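PDB 4GIB: beta-phosphoglucomutase from Clostridium difficile, which probably interconverts beta-D-glucose 1-phosphate and beta-D-glucose 6-phosphate as a magnesium-dependent phosphomutase of the HAD-like superfamily. Local coordinates for residues A[51-55]-A[97-101]; A[68-72]-A[140-144]. All blocks are in the same frame, centred on the assembly; numbering follows the deposited sequence.

Interaction 1 of 2, residues A[51-55]-A[97-101]; sequences LAHKV and MAEEK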
loop_
_atom_site.group_PDB
_atom_site.type_symbol
_atom_site.label_atom_id
_atom_site.label_comp_id
_atom_site.label_asym_id
_atom_site.label_seq_id
_atom_site.Cartn_x
_atom_site.Cartn_y
_atom_site.Cartn_z
ATOM N N LEU A 51 9.793 10.482 16.614
ATOM C CA LEU A 51 9.227 9.858 17.814
ATOM C C LEU A 51 10.147 8.773 18.360
ATOM O O LEU A 51 10.257 8.614 19.552
ATOM C CB LEU A 51 7.859 9.247 17.501
ATOM C CG LEU A 51 7.068 8.758 18.727
ATOM C CD1 LEU A 51 6.537 9.985 19.559
ATOM C CD2 LEU A 51 5.932 7.900 18.278
ATOM N N ALA A 52 10.793 8.019 17.467
ATOM C CA ALA A 52 11.712 6.973 17.859
ATOM C C ALA A 52 12.903 7.552 18.627
ATOM O O ALA A 52 13.306 6.989 19.643
ATOM C CB ALA A 52 12.194 6.184 16.638
ATOM N N HIS A 53 13.470 8.672 18.152
ATOM C CA HIS A 53 14.586 9.281 18.871
ATOM C C HIS A 53 14.224 9.572 20.308
ATOM O O HIS A 53 15.080 9.474 21.164
ATOM C CB HIS A 53 15.128 10.571 18.219
ATOM C CG HIS A 53 15.913 10.332 16.969
ATOM N ND1 HIS A 53 15.925 11.217 15.915
ATOM C CD2 HIS A 53 16.685 9.287 16.590
ATOM C CE1 HIS A 53 16.701 10.745 14.953
ATOM N NE2 HIS A 53 17.168 9.571 15.333
ATOM N N LYS A 54 12.963 9.924 20.567
ATOM C CA LYS A 54 12.510 10.225 21.940
ATOM C C LYS A 54 12.451 9.026 22.875
ATOM O O LYS A 54 12.176 9.203 24.069
ATOM C CB LYS A 54 11.140 10.915 21.935
ATOM C CG LYS A 54 11.172 12.309 21.325
ATOM C CD LYS A 54 9.783 12.936 21.295
ATOM C CE LYS A 54 9.827 14.312 20.638
ATOM N NZ LYS A 54 8.519 15.013 20.703
ATOM N N VAL A 55 12.668 7.817 22.352
ATOM C CA VAL A 55 12.688 6.618 23.189
ATOM C C VAL A 55 14.001 5.841 22.973
ATOM O O VAL A 55 14.057 4.622 23.109
ATOM C CB VAL A 55 11.421 5.731 22.980
ATOM C CG1 VAL A 55 10.186 6.460 23.505
ATOM C CG2 VAL A 55 11.242 5.320 21.491
ATOM N N MET A 97 1.773 8.447 21.817
ATOM C CA MET A 97 2.936 8.520 20.933
ATOM C C MET A 97 2.523 8.460 19.474
ATOM O O MET A 97 3.062 9.178 18.637
ATOM C CB MET A 97 3.909 7.393 21.247
ATOM C CG MET A 97 4.545 7.473 22.626
ATOM S SD MET A 97 5.488 5.966 22.992
ATOM C CE MET A 97 6.621 5.969 21.646
ATOM N N ALA A 98 1.556 7.602 19.182
ATOM C CA ALA A 98 1.038 7.447 17.829
ATOM C C ALA A 98 0.389 8.741 17.334
ATOM O O ALA A 98 0.526 9.096 16.174
ATOM C CB ALA A 98 0.022 6.294 17.779
ATOM N N GLU A 99 -0.330 9.418 18.225
ATOM C CA GLU A 99 -1.016 10.657 17.892
ATOM C C GLU A 99 -0.039 11.744 17.476
ATOM O O GLU A 99 -0.249 12.409 16.461
ATOM C CB GLU A 99 -1.838 11.143 19.087
ATOM C CG GLU A 99 -2.566 12.478 18.854
ATOM C CD GLU A 99 -3.634 12.772 19.911
ATOM O OE1 GLU A 99 -4.185 11.814 20.496
ATOM O OE2 GLU A 99 -3.937 13.961 20.144
ATOM N N GLU A 100 1.017 11.914 18.268
ATOM C CA GLU A 100 2.026 12.920 18.010
ATOM C C GLU A 100 2.675 12.656 16.662
ATOM O O GLU A 100 2.905 13.572 15.884
ATOM C CB GLU A 100 3.072 12.940 19.142
ATOM C CG GLU A 100 4.226 13.902 18.894
ATOM C CD GLU A 100 5.289 13.895 19.992
ATOM O OE1 GLU A 100 6.385 14.441 19.722
ATOM O OE2 GLU A 100 5.041 13.355 21.105
ATOM N N LYS A 101 2.952 11.393 16.383
ATOM C CA LYS A 101 3.526 11.009 15.122
ATOM C C LYS A 101 2.544 11.280 13.989
ATOM O O LYS A 101 2.929 11.822 12.951
ATOM C CB LYS A 101 3.923 9.528 15.152
ATOM C CG LYS A 101 4.484 8.975 13.830
ATOM C CD LYS A 101 3.409 8.498 12.843
ATOM C CE LYS A 101 4.048 8.129 11.506
ATOM N NZ LYS A 101 3.110 7.562 10.527
#

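Interaction 2 of 2, residues A[68-72]-A[140-144]; sequences KGISR and ASKNA. With PO4 (phosphate ion), chain F; PO4 (phosphate ion), chain E.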
loop_
_atom_site.group_PDB
_atom_site.type_symbol
_atom_site.label_atom_id
_atom_site.label_comp_id
_atom_site.label_asym_id
_atom_site.label_seq_id
_atom_site.Cartn_x
_atom_site.Cartn_y
_atom_site.Cartn_z
ATOM N N LYS A 68 7.278 -0.212 6.295
ATOM C CA LYS A 68 6.636 0.155 5.048
ATOM C C LYS A 68 5.366 -0.641 4.811
ATOM O O LYS A 68 5.373 -1.874 4.860
ATOM C CB LYS A 68 7.610 -0.070 3.895
ATOM C CG LYS A 68 7.129 0.424 2.558
ATOM C CD LYS A 68 8.155 0.133 1.475
ATOM C CE LYS A 68 7.598 0.457 0.096
ATOM N NZ LYS A 68 7.225 1.893 -0.056
ATOM N N GLY A 69 4.272 0.074 4.557
ATOM C CA GLY A 69 2.985 -0.556 4.311
ATOM C C GLY A 69 2.368 -1.201 5.541
ATOM O O GLY A 69 1.463 -2.012 5.418
ATOM N N ILE A 70 2.853 -0.839 6.725
ATOM C CA ILE A 70 2.341 -1.389 7.985
ATOM C C ILE A 70 1.465 -0.330 8.686
ATOM O O ILE A 70 1.785 0.852 8.658
ATOM C CB ILE A 70 3.507 -1.842 8.927
ATOM C CG1 ILE A 70 4.429 -2.860 8.242
ATOM C CG2 ILE A 70 2.981 -2.464 10.185
ATOM C CD1 ILE A 70 3.741 -4.209 7.859
ATOM N N SER A 71 0.365 -0.766 9.298
ATOM C CA SER A 71 -0.553 0.118 10.022
ATOM C C SER A 71 0.151 0.839 11.175
ATOM O O SER A 71 1.148 0.351 11.708
ATOM C CB SER A 71 -1.751 -0.671 10.582
ATOM O OG SER A 71 -1.374 -1.522 11.671
ATOM N N ARG A 72 -0.426 1.970 11.583
ATOM C CA ARG A 72 0.145 2.857 12.617
ATOM C C ARG A 72 0.578 2.221 13.925
ATOM O O ARG A 72 1.730 2.372 14.334
ATOM C CB ARG A 72 -0.843 3.987 12.929
ATOM C CG ARG A 72 -0.308 5.077 13.850
ATOM C CD ARG A 72 -1.364 6.145 14.052
ATOM N NE ARG A 72 -1.868 6.560 12.753
ATOM C CZ ARG A 72 -2.947 7.288 12.552
ATOM N NH1 ARG A 72 -3.299 7.577 11.301
ATOM N NH2 ARG A 72 -3.674 7.725 13.569
ATOM N N ALA A 140 -2.740 0.275 4.170
ATOM C CA ALA A 140 -2.815 0.047 5.634
ATOM C C ALA A 140 -2.913 1.348 6.427
ATOM O O ALA A 140 -2.959 1.338 7.667
ATOM C CB ALA A 140 -1.604 -0.741 6.113
ATOM N N SER A 141 -2.959 2.454 5.699
ATOM C CA SER A 141 -2.988 3.793 6.259
ATOM C C SER A 141 -4.396 4.375 6.326
ATOM O O SER A 141 -5.115 4.418 5.323
ATOM C CB SER A 141 -2.086 4.709 5.385
ATOM O OG SER A 141 -2.293 6.086 5.661
ATOM N N LYS A 142 -4.781 4.832 7.514
ATOM C CA LYS A 142 -6.066 5.491 7.705
ATOM C C LYS A 142 -6.012 6.906 7.140
ATOM O O LYS A 142 -6.987 7.625 7.206
ATOM C CB LYS A 142 -6.459 5.522 9.186
ATOM C CG LYS A 142 -6.702 4.142 9.784
ATOM C CD LYS A 142 -7.170 4.196 11.228
ATOM C CE LYS A 142 -6.080 4.648 12.189
ATOM N NZ LYS A 142 -6.584 4.623 13.590
ATOM N N ASN A 143 -4.861 7.294 6.587
ATOM C CA ASN A 143 -4.672 8.604 5.969
ATOM C C ASN A 143 -4.720 8.512 4.451
ATOM O O ASN A 143 -4.440 9.483 3.758
ATOM C CB ASN A 143 -3.324 9.196 6.402
ATOM C CG ASN A 143 -3.360 9.757 7.802
ATOM O OD1 ASN A 143 -4.028 10.739 8.040
ATOM N ND2 ASN A 143 -2.603 9.159 8.728
ATOM N N ALA A 144 -5.114 7.351 3.935
ATOM C CA ALA A 144 -5.141 7.131 2.498
ATOM C C ALA A 144 -6.099 8.082 1.777
ATOM O O ALA A 144 -5.764 8.607 0.711
ATOM C CB ALA A 144 -5.472 5.679 2.193
HETATM P P PO4 F . -1.287 5.681 9.076
HETATM O O1 PO4 F . -0.571 4.452 8.548
HETATM O O2 PO4 F . -1.218 6.698 7.984
HETATM O O3 PO4 F . -2.727 5.357 9.390
HETATM O O4 PO4 F . -0.624 6.188 10.329
HETATM P P PO4 E . 0.531 1.777 2.467
HETATM O O1 PO4 E . 1.699 1.092 1.796
HETATM O O2 PO4 E . 0.958 2.346 3.801
HETATM O O3 PO4 E . 0.038 2.900 1.608
HETATM O O4 PO4 E . -0.553 0.750 2.669
HETATM O O HOH W 1 -2.899 2.743 9.935
#

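Interaction 1 of 2, residues A[51-55]-A[97-101]
L51 and M97 meet at about a right angle, an example of how a branched and a linear apolar side chain can interlock between two helices. L51 carries its CG anti to the backbone N (chi1 -171°), a torsion that sends both methyl groups across to helix 91-109. One of them, CD2, rests on M97 CB at 3.6 Å and also presses against the backbone, 3.2 Å from M97 O. The same methyl meets K101 CB, at 4.1 Å, so it sits against successive turns of the facing helix. M97 answers by bending at its last torsion (chi3 58°), which turns CE back over L51 CD2 at 3.9 Å and brings it within 4.1 Å of V55 CG1. Farther from the buried centre, K54 and E100 approach from opposite directions, both with extended chains. Their ends form a salt bridge, K54 NZ to E100 OE1, modelled at 2.4 Å, a length too short to be taken literally. The second carboxylate oxygen, OE2, lies 4.0 Å from L51 CD1 and pairs with R96, so the carboxylate is shared between two basic residues and its rotation is probably restrained. K101 contributes only the root of its side chain here; its ammonium group leads away to H44, to which NZ is hydrogen-bonded, and K101 also makes a cation-pi contact with W48. Helix 72-82 adds I79, L80 and L76 around A52, V55 and M97. The contact thus joins two helices of the helical cap domain found in beta-phosphoglucomutase-like HAD enzymes, with apolar packing inside and an ion pair on the more exposed side.

Interaction 2 of 2, residues A[68-72]-A[140-144]
R72 reaches across to the loop 140-144 through a phosphate ion, at the junction where the cap of a HAD-fold phosphomutase meets its Rossmann-like core. Its NE bonds phosphate O4 (chain F) at 2.7 Å, with an N-H...O angle of 163°, and its NH1 reaches O3, so the anion lies at the guanidinium edge. From the core side, S141 OG and N143 ND2 both donate to O2, the amide bond nearly straight at 174°, while K142 N donates to O3. K142 CE lies over one face of the guanidinium, 4.1 Å from R72 CZ. R72 NH1 and N143 ND2 converge on the same anion, the guanidinium and amide planes only 24° apart. Farther out, S141 OG also accepts from N143 N, an ST turn that ties the loop to its own ligand-binding hydroxyl, and N102 of helix 91-109 takes a second bond from N143 ND2. A140 N holds the other phosphate (chain E), and both loops are predicted to bind substrate. Elsewhere in the contact, A140 CB packs 3.4 Å from G69 O, and a water accepts from R72 N and donates to A140 O at 2.7 Å and to phosphate O3.

Overall arrangement
The two contacts illustrate how packing within a cap can adjoin the junction between cap and catalytic core. Interaction 1 joins two cap helices, and interaction 2, its centre 16 Å from that of interaction 1, brings the cap loop 68-72 onto the core loop 140-144. They touch directly where A98 CB of helix 91-109 packs at 4.0 Å against R72 CD, in the chain whose guanidinium grips a phosphate. The same helix carries K101, predicted to bind substrate, its side chain about 4 Å from a bound phosphate at the nearest atoms. Toward the metal site, K68 forms salt bridges with D34 and D195, both ligands of a bound sodium ion whose nearest approach to G69 is about 6 Å.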